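Local coordinates for STIL N-terminal domain-containing protein (Trichoplax adhaerens, PDB 5OI9) that probably takes part in centriole assembly, its STIL N-terminal domain being a likely platform for partners such as CEP85, at residues L29-G34 / V272-M277; I181-T186 / I331-V336; A194-V199 / W311-S316. All blocks are in the same frame, centred on the assembly; numbering follows the deposited sequence.

Contact 1: residues L29-G34 / V272-M277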
ATOM      1  N   LEU A  29      -5.864  12.172  -7.136  1.00 22.22           N
ATOM      2  CA  LEU A  29      -4.895  11.419  -6.354  1.00 17.90           C
ATOM      3  C   LEU A  29      -5.175   9.928  -6.469  1.00 19.69           C
ATOM      4  O   LEU A  29      -6.334   9.499  -6.448  1.00 15.02           O
ATOM      5  CB  LEU A  29      -4.932  11.849  -4.883  1.00 16.99           C
ATOM      6  CG  LEU A  29      -4.866  13.357  -4.612  1.00 23.64           C
ATOM      7  CD1 LEU A  29      -4.856  13.649  -3.115  1.00 15.36           C
ATOM      8  CD2 LEU A  29      -3.650  13.978  -5.291  1.00 23.16           C
ATOM      9  N   HIS A  30      -4.108   9.142  -6.598  1.00 18.50           N
ATOM     10  CA  HIS A  30      -4.212   7.690  -6.546  1.00 23.65           C
ATOM     11  C   HIS A  30      -2.847   7.114  -6.207  1.00 19.90           C
ATOM     12  O   HIS A  30      -1.812   7.747  -6.437  1.00 22.08           O
ATOM     13  CB  HIS A  30      -4.733   7.095  -7.859  1.00 17.10           C
ATOM     14  CG  HIS A  30      -4.997   5.622  -7.782  1.00 25.77           C
ATOM     15  ND1 HIS A  30      -4.069   4.677  -8.165  1.00 21.76           N
ATOM     16  CD2 HIS A  30      -6.075   4.933  -7.338  1.00 19.49           C
ATOM     17  CE1 HIS A  30      -4.570   3.469  -7.974  1.00 26.40           C
ATOM     18  NE2 HIS A  30      -5.785   3.597  -7.469  1.00 21.67           N
ATOM     19  N   LEU A  31      -2.865   5.894  -5.659  1.00 22.17           N
ATOM     20  CA  LEU A  31      -1.642   5.227  -5.215  1.00 21.08           C
ATOM     21  C   LEU A  31      -0.562   5.232  -6.292  1.00 24.72           C
ATOM     22  O   LEU A  31       0.606   5.527  -6.017  1.00 23.08           O
ATOM     23  CB  LEU A  31      -1.955   3.788  -4.801  1.00 22.16           C
ATOM     24  CG  LEU A  31      -0.729   2.963  -4.408  1.00 22.48           C
ATOM     25  CD1 LEU A  31      -0.219   3.405  -3.049  1.00 19.82           C
ATOM     26  CD2 LEU A  31      -1.025   1.469  -4.425  1.00 20.69           C
ATOM     27  N   LEU A  32      -0.936   4.901  -7.526  1.00 16.99           N
ATOM     28  CA  LEU A  32       0.020   4.723  -8.609  1.00 27.84           C
ATOM     29  C   LEU A  32       0.047   5.909  -9.565  1.00 30.10           C
ATOM     30  O   LEU A  32       0.502   5.766 -10.704  1.00 29.12           O
ATOM     31  CB  LEU A  32      -0.290   3.431  -9.366  1.00 23.85           C
ATOM     32  CG  LEU A  32      -0.320   2.167  -8.503  1.00 24.86           C
ATOM     33  CD1 LEU A  32      -0.845   0.975  -9.286  1.00 22.38           C
ATOM     34  CD2 LEU A  32       1.064   1.877  -7.943  1.00 27.03           C
ATOM     35  N   LYS A  33      -0.417   7.078  -9.122  1.00 19.29           N
ATOM     36  CA  LYS A  33      -0.487   8.236 -10.008  1.00 22.92           C
ATOM     37  C   LYS A  33       0.905   8.667 -10.455  1.00 32.69           C
ATOM     38  O   LYS A  33       1.168   8.828 -11.653  1.00 30.75           O
ATOM     39  CB  LYS A  33      -1.206   9.388  -9.303  1.00 26.39           C
ATOM     40  CG  LYS A  33      -1.947  10.324 -10.241  1.00 27.96           C
ATOM     41  CD  LYS A  33      -3.106   9.600 -10.906  1.00 34.34           C
ATOM     42  CE  LYS A  33      -3.969  10.548 -11.717  1.00 36.37           C
ATOM     43  NZ  LYS A  33      -5.163   9.851 -12.270  1.00 47.50           N
ATOM     44  N   GLY A  34       1.817   8.854  -9.497  1.00 31.05           N
ATOM     45  CA  GLY A  34       3.162   9.295  -9.822  1.00 37.59           C
ATOM     46  C   GLY A  34       3.954   8.315 -10.665  1.00 45.32           C
ATOM     47  O   GLY A  34       4.870   8.730 -11.386  1.00 51.38           O
ATOM     48  N   VAL A 272      -0.307  10.500   0.816  1.00 12.50           N
ATOM     49  CA  VAL A 272      -1.436  11.406   1.008  1.00 16.96           C
ATOM     50  C   VAL A 272      -2.739  10.722   0.617  1.00 12.49           C
ATOM     51  O   VAL A 272      -3.723  10.745   1.366  1.00 12.10           O
ATOM     52  CB  VAL A 272      -1.222  12.705   0.211  1.00 14.70           C
ATOM     53  CG1 VAL A 272      -2.441  13.609   0.332  1.00 14.30           C
ATOM     54  CG2 VAL A 272       0.032  13.419   0.691  1.00 13.35           C
ATOM     55  N   TRP A 273      -2.765  10.112  -0.569  1.00 10.07           N
ATOM     56  CA  TRP A 273      -3.922   9.330  -0.989  1.00 12.31           C
ATOM     57  C   TRP A 273      -4.226   8.217   0.007  1.00  9.98           C
ATOM     58  O   TRP A 273      -5.395   7.933   0.292  1.00 11.70           O
ATOM     59  CB  TRP A 273      -3.673   8.758  -2.382  1.00 10.96           C
ATOM     60  CG  TRP A 273      -4.752   7.861  -2.905  1.00 13.48           C
ATOM     61  CD1 TRP A 273      -5.872   8.236  -3.590  1.00 16.55           C
ATOM     62  CD2 TRP A 273      -4.799   6.431  -2.812  1.00 12.81           C
ATOM     63  NE1 TRP A 273      -6.618   7.129  -3.919  1.00 20.45           N
ATOM     64  CE2 TRP A 273      -5.979   6.010  -3.456  1.00 17.18           C
ATOM     65  CE3 TRP A 273      -3.958   5.468  -2.246  1.00 15.51           C
ATOM     66  CZ2 TRP A 273      -6.339   4.666  -3.550  1.00 18.87           C
ATOM     67  CZ3 TRP A 273      -4.320   4.135  -2.337  1.00 15.15           C
ATOM     68  CH2 TRP A 273      -5.499   3.747  -2.983  1.00 15.05           C
ATOM     69  N   SER A 274      -3.182   7.590   0.560  1.00  9.88           N
ATOM     70  CA  SER A 274      -3.386   6.514   1.524  1.00  9.32           C
ATOM     71  C   SER A 274      -4.072   7.024   2.784  1.00 12.98           C
ATOM     72  O   SER A 274      -4.945   6.348   3.343  1.00 11.86           O
ATOM     73  CB  SER A 274      -2.049   5.858   1.868  1.00 11.01           C
ATOM     74  OG  SER A 274      -1.442   5.298   0.714  1.00 16.08           O
ATOM     75  N   ALA A 275      -3.692   8.220   3.246  1.00 11.28           N
ATOM     76  CA  ALA A 275      -4.356   8.805   4.405  1.00 10.09           C
ATOM     77  C   ALA A 275      -5.810   9.141   4.094  1.00 10.71           C
ATOM     78  O   ALA A 275      -6.696   8.907   4.924  1.00 13.38           O
ATOM     79  CB  ALA A 275      -3.597  10.045   4.870  1.00  7.29           C
ATOM     80  N   CYS A 276      -6.073   9.679   2.898  1.00 10.53           N
ATOM     81  CA  CYS A 276      -7.446   9.973   2.494  1.00 16.34           C
ATOM     82  C   CYS A 276      -8.300   8.710   2.475  1.00 16.23           C
ATOM     83  O   CYS A 276      -9.421   8.696   2.998  1.00 12.45           O
ATOM     84  CB  CYS A 276      -7.460  10.641   1.118  1.00 15.85           C
ATOM     85  SG  CYS A 276      -6.670  12.263   1.053  1.00 14.66           S
HETATM   86  N   MSE A 277      -7.787   7.641   1.868  1.00 12.59           N
HETATM   87  CA  MSE A 277      -8.500   6.369   1.800  1.00 10.73           C
HETATM   88  C   MSE A 277      -8.786   5.821   3.186  1.00 13.90           C
HETATM   89  O   MSE A 277      -9.896   5.373   3.480  1.00 15.81           O
HETATM   90  CB  MSE A 277      -7.694   5.346   0.999  1.00 16.38           C
HETATM   91  CG  MSE A 277      -7.582   5.690  -0.466  1.00 14.57           C
HETATM   92 SE   MSE A 277      -9.321   5.742  -1.332  1.00 24.87          SE
HETATM   93  CE  MSE A 277      -9.565   3.824  -1.525  1.00 22.49           C
TER
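W273, on helix 270-281, works as a flat wall against which residues 29-34, the end of strand 27-29 and the loop after it, fold. With CG anti to the backbone N (chi1 176°), the side chain leaves the helix directly for the loop. At its root, CB of W273 meets CB of L29, 4.2 Å away, while CG faces H30 CA and the backbone N of L31. CD1 of W273 then comes 3.2 Å from the carbonyl O of L29, which approaches obliquely. NE1 is also near this oxygen, but the angle is too poor for a hydrogen bond; it donates instead to O of A194, so the buried indole nitrogen has a proper acceptor. Over the five-membered ring of W273 sits H30 CA, 3.5 Å from the centroid and 15° off the normal, a clear CH-pi contact. The backbone N of L31 continues the cover on the same face, 3.5 Å above the plane and over the centre of the W273 indole.

In the fold, strand 27-29 is an outermost strand of the seven-stranded mixed sheet, and the helix lies on that sheet, touching strands 196-200 and 256-264. M277, one turn later in the helix, covers the other face of the W273 indole, its CG 3.4 Å above the plane.

Toward the tip, W273 CZ3 presses on L31 CB at 3.4 Å. W273 CZ2 meets H30 CD2 at 3.8 Å. The H30 imidazole runs alongside the W273 indole, pointing the same way, with its plane turned 53° from that of the six-membered ring. Both imidazole nitrogens are engaged. H30 ND1 accepts from L32 N at 3.2 Å, within the type I turn from H30 to K33, and NE2 donates to O of P192, a pattern that would suit a neutral histidine protonated on NE2.

Contact 2: residues I181-T186 / I331-V336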
ATOM      1  N   ILE A 181      17.149 -25.790 -12.260  1.00 21.91           N
ATOM      2  CA  ILE A 181      15.866 -25.519 -11.630  1.00 24.47           C
ATOM      3  C   ILE A 181      15.173 -24.445 -12.456  1.00 22.10           C
ATOM      4  O   ILE A 181      15.752 -23.383 -12.713  1.00 24.74           O
ATOM      5  CB  ILE A 181      16.044 -25.066 -10.171  1.00 28.49           C
ATOM      6  CG1 ILE A 181      16.940 -26.051  -9.412  1.00 26.30           C
ATOM      7  CG2 ILE A 181      14.692 -24.926  -9.487  1.00 21.04           C
ATOM      8  CD1 ILE A 181      17.462 -25.519  -8.092  1.00 25.28           C
ATOM      9  N   SER A 182      13.952 -24.725 -12.900  1.00 19.62           N
ATOM     10  CA  SER A 182      13.160 -23.772 -13.662  1.00 25.15           C
ATOM     11  C   SER A 182      11.936 -23.372 -12.851  1.00 20.63           C
ATOM     12  O   SER A 182      11.302 -24.217 -12.216  1.00 25.39           O
ATOM     13  CB  SER A 182      12.734 -24.357 -15.014  1.00 24.37           C
ATOM     14  OG  SER A 182      11.895 -25.483 -14.841  1.00 34.32           O
ATOM     15  N   ILE A 183      11.613 -22.080 -12.864  1.00 21.62           N
ATOM     16  CA  ILE A 183      10.485 -21.550 -12.103  1.00 18.76           C
ATOM     17  C   ILE A 183       9.707 -20.581 -12.981  1.00 19.29           C
ATOM     18  O   ILE A 183      10.293 -19.678 -13.588  1.00 21.25           O
ATOM     19  CB  ILE A 183      10.930 -20.836 -10.810  1.00 19.69           C
ATOM     20  CG1 ILE A 183      11.864 -21.719  -9.984  1.00 18.10           C
ATOM     21  CG2 ILE A 183       9.716 -20.441  -9.979  1.00 17.40           C
ATOM     22  CD1 ILE A 183      12.283 -21.088  -8.676  1.00 22.11           C
ATOM     23  N   ASN A 184       8.389 -20.757 -13.042  1.00 20.42           N
ATOM     24  CA  ASN A 184       7.493 -19.767 -13.626  1.00 17.57           C
ATOM     25  C   ASN A 184       6.883 -18.962 -12.485  1.00 21.39           C
ATOM     26  O   ASN A 184       6.126 -19.501 -11.671  1.00 18.54           O
ATOM     27  CB  ASN A 184       6.409 -20.424 -14.474  1.00 16.90           C
ATOM     28  CG  ASN A 184       5.444 -19.411 -15.065  1.00 29.30           C
ATOM     29  OD1 ASN A 184       4.321 -19.253 -14.587  1.00 37.49           O
ATOM     30  ND2 ASN A 184       5.885 -18.709 -16.102  1.00 25.62           N
ATOM     31  N   VAL A 185       7.218 -17.678 -12.423  1.00 15.37           N
ATOM     32  CA  VAL A 185       6.767 -16.797 -11.353  1.00 19.24           C
ATOM     33  C   VAL A 185       5.668 -15.903 -11.907  1.00 21.28           C
ATOM     34  O   VAL A 185       5.899 -15.131 -12.843  1.00 21.25           O
ATOM     35  CB  VAL A 185       7.927 -15.961 -10.789  1.00 14.52           C
ATOM     36  CG1 VAL A 185       7.444 -15.071  -9.652  1.00 18.65           C
ATOM     37  CG2 VAL A 185       9.063 -16.858 -10.335  1.00 16.82           C
ATOM     38  N   THR A 186       4.469 -16.018 -11.342  1.00 16.51           N
ATOM     39  CA  THR A 186       3.348 -15.145 -11.672  1.00 22.48           C
ATOM     40  C   THR A 186       2.999 -14.316 -10.444  1.00 19.56           C
ATOM     41  O   THR A 186       2.878 -14.857  -9.340  1.00 20.08           O
ATOM     42  CB  THR A 186       2.127 -15.948 -12.131  1.00 21.66           C
ATOM     43  OG1 THR A 186       2.432 -16.640 -13.349  1.00 24.83           O
ATOM     44  CG2 THR A 186       0.940 -15.027 -12.365  1.00 23.68           C
ATOM     45  N   ILE A 331      12.329 -18.001 -14.876  1.00 23.87           N
ATOM     46  CA  ILE A 331      13.720 -17.922 -14.454  1.00 19.51           C
ATOM     47  C   ILE A 331      14.304 -19.328 -14.498  1.00 26.06           C
ATOM     48  O   ILE A 331      13.620 -20.307 -14.177  1.00 26.55           O
ATOM     49  CB  ILE A 331      13.869 -17.296 -13.049  1.00 20.21           C
ATOM     50  CG1 ILE A 331      15.347 -17.109 -12.698  1.00 25.22           C
ATOM     51  CG2 ILE A 331      13.167 -18.136 -11.991  1.00 22.79           C
ATOM     52  CD1 ILE A 331      15.578 -16.467 -11.346  1.00 35.27           C
ATOM     53  N   PHE A 332      15.555 -19.431 -14.931  1.00 26.61           N
ATOM     54  CA  PHE A 332      16.256 -20.705 -15.015  1.00 21.23           C
ATOM     55  C   PHE A 332      17.494 -20.627 -14.135  1.00 22.73           C
ATOM     56  O   PHE A 332      18.334 -19.740 -14.317  1.00 24.16           O
ATOM     57  CB  PHE A 332      16.620 -21.036 -16.463  1.00 19.98           C
ATOM     58  CG  PHE A 332      15.429 -21.128 -17.373  1.00 21.15           C
ATOM     59  CD1 PHE A 332      14.746 -22.323 -17.525  1.00 21.57           C
ATOM     60  CD2 PHE A 332      14.981 -20.014 -18.065  1.00 22.35           C
ATOM     61  CE1 PHE A 332      13.644 -22.408 -18.353  1.00 19.42           C
ATOM     62  CE2 PHE A 332      13.879 -20.093 -18.895  1.00 19.61           C
ATOM     63  CZ  PHE A 332      13.211 -21.292 -19.039  1.00 21.95           C
HETATM   64  N   MSE A 333      17.592 -21.539 -13.176  1.00 20.05           N
HETATM   65  CA  MSE A 333      18.668 -21.500 -12.200  1.00 32.83           C
HETATM   66  C   MSE A 333      19.554 -22.729 -12.263  1.00 28.91           C
HETATM   67  O   MSE A 333      19.064 -23.855 -12.361  1.00 25.11           O
HETATM   68  CB  MSE A 333      18.104 -21.379 -10.786  1.00 29.00           C
HETATM   69  CG  MSE A 333      17.169 -20.219 -10.568  1.00 41.18           C
HETATM   70 SE   MSE A 333      16.809 -20.041  -8.672  0.89 39.93          SE
HETATM   71  CE  MSE A 333      15.895 -21.723  -8.355  1.00 27.11           C
ATOM     72  N   GLU A 334      20.862 -22.506 -12.182  1.00 32.27           N
ATOM     73  CA  GLU A 334      21.793 -23.612 -12.025  1.00 35.17           C
ATOM     74  C   GLU A 334      21.558 -24.305 -10.688  1.00 32.04           C
ATOM     75  O   GLU A 334      21.119 -23.691  -9.712  1.00 29.64           O
ATOM     76  CB  GLU A 334      23.236 -23.112 -12.110  1.00 36.41           C
ATOM     77  CG  GLU A 334      23.616 -22.526 -13.458  1.00 41.12           C
ATOM     78  CD  GLU A 334      23.822 -23.592 -14.515  1.00 56.45           C
ATOM     79  OE1 GLU A 334      24.259 -24.705 -14.156  1.00 64.17           O
ATOM     80  OE2 GLU A 334      23.546 -23.317 -15.702  1.00 73.37           O
ATOM     81  N   LYS A 335      21.842 -25.608 -10.662  1.00 33.96           N
ATOM     82  CA  LYS A 335      21.780 -26.360  -9.412  1.00 32.86           C
ATOM     83  C   LYS A 335      22.659 -25.718  -8.347  1.00 32.08           C
ATOM     84  O   LYS A 335      22.244 -25.553  -7.195  1.00 31.29           O
ATOM     85  CB  LYS A 335      22.209 -27.805  -9.659  1.00 35.12           C
ATOM     86  CG  LYS A 335      21.237 -28.603 -10.492  1.00 36.46           C
ATOM     87  CD  LYS A 335      19.949 -28.814  -9.728  1.00 34.35           C
ATOM     88  CE  LYS A 335      19.335 -30.149 -10.078  1.00 43.03           C
ATOM     89  NZ  LYS A 335      20.325 -31.254  -9.963  1.00 43.21           N
ATOM     90  N   VAL A 336      23.876 -25.343  -8.722  1.00 29.42           N
ATOM     91  CA  VAL A 336      24.828 -24.743  -7.797  1.00 35.89           C
ATOM     92  C   VAL A 336      24.601 -23.237  -7.780  1.00 31.67           C
ATOM     93  O   VAL A 336      24.650 -22.580  -8.826  1.00 33.08           O
ATOM     94  CB  VAL A 336      26.271 -25.084  -8.192  1.00 32.65           C
ATOM     95  CG1 VAL A 336      27.242 -24.461  -7.218  1.00 28.72           C
ATOM     96  CG2 VAL A 336      26.461 -26.595  -8.246  1.00 32.44           C
TER
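I181 and M333 face each other as a hydrogen-bonded antiparallel pair, and their side chains cross obliquely on one face of the sheet. M333, a selenomethionine in the crystal, leaves the strand with CG beside its backbone N and then bends at chi3 (-64°). The bend brings its terminal methyl CE across to the partner strand, 3.6 Å from CG2 of I181 and 3.7 Å from CD1 of I183, so a single methyl bridges two isoleucines that are neighbours on this face. I183 is also crossed obliquely, while its CB takes up CG2 of I331 at 3.7 Å. At the far end, the bent K335 passes I181 at about a right angle, offering only its CD methylene to CG1. The opposite face carries the non-hydrogen-bonded pair S182 and F332, where the serine CB comes 3.8 Å from CD1 of the phenyl ring.

Residues 181-186 and 331-334 run antiparallel, their N-to-C directions at 158°, within strands 180-192 and 322-334 of the nine-stranded mixed sheet. I181 N donates to M333 O at 2.7 Å and M333 N returns a bond to I181 O at 2.6 Å; I183 and I331 exchange a second such pair. Helix 45-61 covers the isoleucine face, with Q52 on I181 and I183, and with E45 and R49 on M333.

Polar bonding across the contact is thus confined to the backbone, while the face under the helix is joined by aliphatic surfaces, a division that implies cohesion by dispersion and burial with direction supplied by the peptide groups.

Contact 3: residues A194-V199 / W311-S316; sequences ALITAV and WECSFS
F315, V199 and S314 bury the most surface where 194-199 and 311-316 run antiparallel. F315 has CG anti to its backbone N (chi1 172°), which brings the ring beside A194 and L195. A194 sets its CB over one face of the F315 ring, 3.8 Å from the centroid in a CH-pi contact, and the carbonyl O of L195 meets the ring edge near its plane, 3.1 Å from CD1 of F315. An alanine in place of F315 would remove the ring and probably loosen the packing at this end of the strand pair.

S314 pairs with T197 by two backbone bonds, S314 N to T197 O at 2.8 Å among them. A water donates to both T197 O and E312 O and is also hydrogen-bonded to S314 OG. V199 pairs likewise with E312: V199 N reaches E312 O from above the carbonyl plane, while E312 N bonds V199 O within it.

On the face of A198 and C313, CG2 of I196 meets CB of C313, and I196 also touches W273 of helix 270-281. Strand 27-29 flanks 196-200 on its other side, an arrangement typical of an inner antiparallel pair in a mixed sheet with a helix packed on one face.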
ATOM      1  N   ALA A 194     -10.376   3.882  -6.250  1.00 20.40           N
ATOM      2  CA  ALA A 194     -10.966   5.181  -5.937  1.00 24.24           C
ATOM      3  C   ALA A 194      -9.998   6.331  -6.198  1.00 22.77           C
ATOM      4  O   ALA A 194      -8.865   6.336  -5.709  1.00 23.26           O
ATOM      5  CB  ALA A 194     -11.419   5.202  -4.477  1.00 21.06           C
ATOM      6  N   LEU A 195     -10.455   7.305  -6.985  1.00 22.80           N
ATOM      7  CA  LEU A 195      -9.732   8.552  -7.192  1.00 24.27           C
ATOM      8  C   LEU A 195     -10.197   9.588  -6.176  1.00 20.67           C
ATOM      9  O   LEU A 195     -11.402   9.796  -6.000  1.00 27.01           O
ATOM     10  CB  LEU A 195      -9.954   9.090  -8.605  1.00 25.59           C
ATOM     11  CG  LEU A 195      -9.398   8.327  -9.807  1.00 38.95           C
ATOM     12  CD1 LEU A 195      -9.643   9.117 -11.085  1.00 39.11           C
ATOM     13  CD2 LEU A 195      -7.917   8.034  -9.628  1.00 34.49           C
ATOM     14  N   ILE A 196      -9.245  10.239  -5.517  1.00 21.31           N
ATOM     15  CA  ILE A 196      -9.547  11.346  -4.617  1.00 18.13           C
ATOM     16  C   ILE A 196      -9.417  12.645  -5.401  1.00 19.69           C
ATOM     17  O   ILE A 196      -8.346  12.953  -5.934  1.00 19.11           O
ATOM     18  CB  ILE A 196      -8.615  11.348  -3.395  1.00 17.08           C
ATOM     19  CG1 ILE A 196      -8.799  10.073  -2.568  1.00 20.04           C
ATOM     20  CG2 ILE A 196      -8.864  12.585  -2.541  1.00 18.93           C
ATOM     21  CD1 ILE A 196     -10.162   9.943  -1.941  1.00 22.98           C
ATOM     22  N   THR A 197     -10.511  13.399  -5.486  1.00 15.92           N
ATOM     23  CA  THR A 197     -10.476  14.736  -6.065  1.00 18.42           C
ATOM     24  C   THR A 197     -10.019  15.731  -5.004  1.00 19.13           C
ATOM     25  O   THR A 197     -10.592  15.788  -3.913  1.00 17.30           O
ATOM     26  CB  THR A 197     -11.855  15.131  -6.593  1.00 24.51           C
ATOM     27  OG1 THR A 197     -12.335  14.124  -7.493  1.00 29.24           O
ATOM     28  CG2 THR A 197     -11.787  16.466  -7.320  1.00 20.88           C
ATOM     29  N   ALA A 198      -8.989  16.514  -5.321  1.00 17.78           N
ATOM     30  CA  ALA A 198      -8.412  17.459  -4.374  1.00 15.44           C
ATOM     31  C   ALA A 198      -8.415  18.858  -4.972  1.00 18.28           C
ATOM     32  O   ALA A 198      -7.952  19.057  -6.099  1.00 18.91           O
ATOM     33  CB  ALA A 198      -6.988  17.052  -3.986  1.00 16.82           C
ATOM     34  N   VAL A 199      -8.914  19.821  -4.204  1.00 15.97           N
ATOM     35  CA  VAL A 199      -9.081  21.199  -4.648  1.00 16.92           C
ATOM     36  C   VAL A 199      -8.320  22.102  -3.684  1.00 17.17           C
ATOM     37  O   VAL A 199      -8.575  22.054  -2.480  1.00 17.62           O
ATOM     38  CB  VAL A 199     -10.562  21.614  -4.706  1.00 26.10           C
ATOM     39  CG1 VAL A 199     -10.686  23.115  -4.832  1.00 20.67           C
ATOM     40  CG2 VAL A 199     -11.267  20.915  -5.858  1.00 25.32           C
ATOM     41  N   TRP A 311      -6.384  21.821   1.358  1.00  9.24           N
ATOM     42  CA  TRP A 311      -7.107  21.209   0.254  1.00 11.85           C
ATOM     43  C   TRP A 311      -8.454  20.703   0.742  1.00 12.65           C
ATOM     44  O   TRP A 311      -8.584  20.248   1.881  1.00 11.65           O
ATOM     45  CB  TRP A 311      -6.332  20.029  -0.352  1.00 12.58           C
ATOM     46  CG  TRP A 311      -4.993  20.371  -0.915  1.00 14.38           C
ATOM     47  CD1 TRP A 311      -3.852  20.645  -0.217  1.00 15.67           C
ATOM     48  CD2 TRP A 311      -4.646  20.454  -2.300  1.00 14.16           C
ATOM     49  NE1 TRP A 311      -2.816  20.897  -1.084  1.00 15.59           N
ATOM     50  CE2 TRP A 311      -3.278  20.787  -2.370  1.00 17.01           C
ATOM     51  CE3 TRP A 311      -5.358  20.276  -3.491  1.00 12.57           C
ATOM     52  CZ2 TRP A 311      -2.611  20.953  -3.582  1.00 17.26           C
ATOM     53  CZ3 TRP A 311      -4.694  20.436  -4.691  1.00 16.47           C
ATOM     54  CH2 TRP A 311      -3.335  20.773  -4.729  1.00 22.77           C
ATOM     55  N   GLU A 312      -9.456  20.780  -0.130  1.00 13.85           N
ATOM     56  CA  GLU A 312     -10.722  20.089   0.078  1.00 14.34           C
ATOM     57  C   GLU A 312     -10.730  18.837  -0.788  1.00 15.18           C
ATOM     58  O   GLU A 312     -10.657  18.928  -2.019  1.00 17.04           O
ATOM     59  CB  GLU A 312     -11.921  20.974  -0.256  1.00 11.77           C
ATOM     60  CG  GLU A 312     -13.254  20.248  -0.081  1.00 22.05           C
ATOM     61  CD  GLU A 312     -14.455  21.177  -0.135  1.00 26.20           C
ATOM     62  OE1 GLU A 312     -15.217  21.112  -1.122  1.00 33.76           O
ATOM     63  OE2 GLU A 312     -14.637  21.969   0.810  1.00 24.88           O
ATOM     64  N   CYS A 313     -10.815  17.676  -0.148  1.00 13.46           N
ATOM     65  CA  CYS A 313     -10.782  16.393  -0.834  1.00 11.98           C
ATOM     66  C   CYS A 313     -12.172  15.779  -0.854  1.00 19.11           C
ATOM     67  O   CYS A 313     -12.935  15.909   0.109  1.00 14.91           O
ATOM     68  CB  CYS A 313      -9.801  15.435  -0.159  1.00 14.60           C
ATOM     69  SG  CYS A 313      -8.149  16.113   0.065  1.00 17.29           S
ATOM     70  N   SER A 314     -12.497  15.102  -1.951  1.00 12.10           N
ATOM     71  CA  SER A 314     -13.795  14.464  -2.095  1.00 18.47           C
ATOM     72  C   SER A 314     -13.649  13.169  -2.874  1.00 19.36           C
ATOM     73  O   SER A 314     -12.713  12.993  -3.658  1.00 18.08           O
ATOM     74  CB  SER A 314     -14.803  15.382  -2.799  1.00 15.96           C
ATOM     75  OG  SER A 314     -14.438  15.591  -4.152  1.00 20.80           O
ATOM     76  N   PHE A 315     -14.588  12.257  -2.640  1.00 23.92           N
ATOM     77  CA  PHE A 315     -14.717  11.049  -3.435  1.00 25.53           C
ATOM     78  C   PHE A 315     -16.193  10.730  -3.595  1.00 32.67           C
ATOM     79  O   PHE A 315     -16.966  10.846  -2.639  1.00 39.53           O
ATOM     80  CB  PHE A 315     -14.000   9.853  -2.803  1.00 26.79           C
ATOM     81  CG  PHE A 315     -14.270   8.560  -3.510  1.00 33.22           C
ATOM     82  CD1 PHE A 315     -13.878   8.385  -4.827  1.00 33.35           C
ATOM     83  CD2 PHE A 315     -14.933   7.528  -2.869  1.00 37.62           C
ATOM     84  CE1 PHE A 315     -14.133   7.199  -5.492  1.00 37.02           C
ATOM     85  CE2 PHE A 315     -15.188   6.338  -3.527  1.00 41.17           C
ATOM     86  CZ  PHE A 315     -14.789   6.174  -4.840  1.00 41.70           C
ATOM     87  N   SER A 316     -16.575  10.320  -4.802  1.00 42.13           N
ATOM     88  CA  SER A 316     -17.978  10.068  -5.096  1.00 54.53           C
ATOM     89  C   SER A 316     -18.232   8.831  -5.945  1.00 57.42           C
ATOM     90  O   SER A 316     -19.401   8.500  -6.168  1.00 59.47           O
ATOM     91  CB  SER A 316     -18.586  11.287  -5.798  1.00 59.55           C
ATOM     92  OG  SER A 316     -17.943  11.536  -7.036  1.00 67.35           O
TER
HETATM   93  O   HOH W   1     -12.746  18.225  -3.566  1.00 20.03           O

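Overall arrangement
Contacts 1 and 3 touch and form one packed region, with centres 10 Å apart. Besides the indole bond to A194, a probable hydrogen bond from L29 N to I196 O at 2.9 Å joins them, extending the sheet. Contact 2 belongs to the other, nine-stranded sheet; its centre lies about 36 Å from that of contact 1 and about 45 Å from that of contact 3, which lies on the opposite side of the chain's centre. Yet strand 180-192 is followed directly by 196-200, and 309-314 by 322-334, so both chain connections pass between the two sheets. The contacts illustrate how two sheets are built from interleaved sequence.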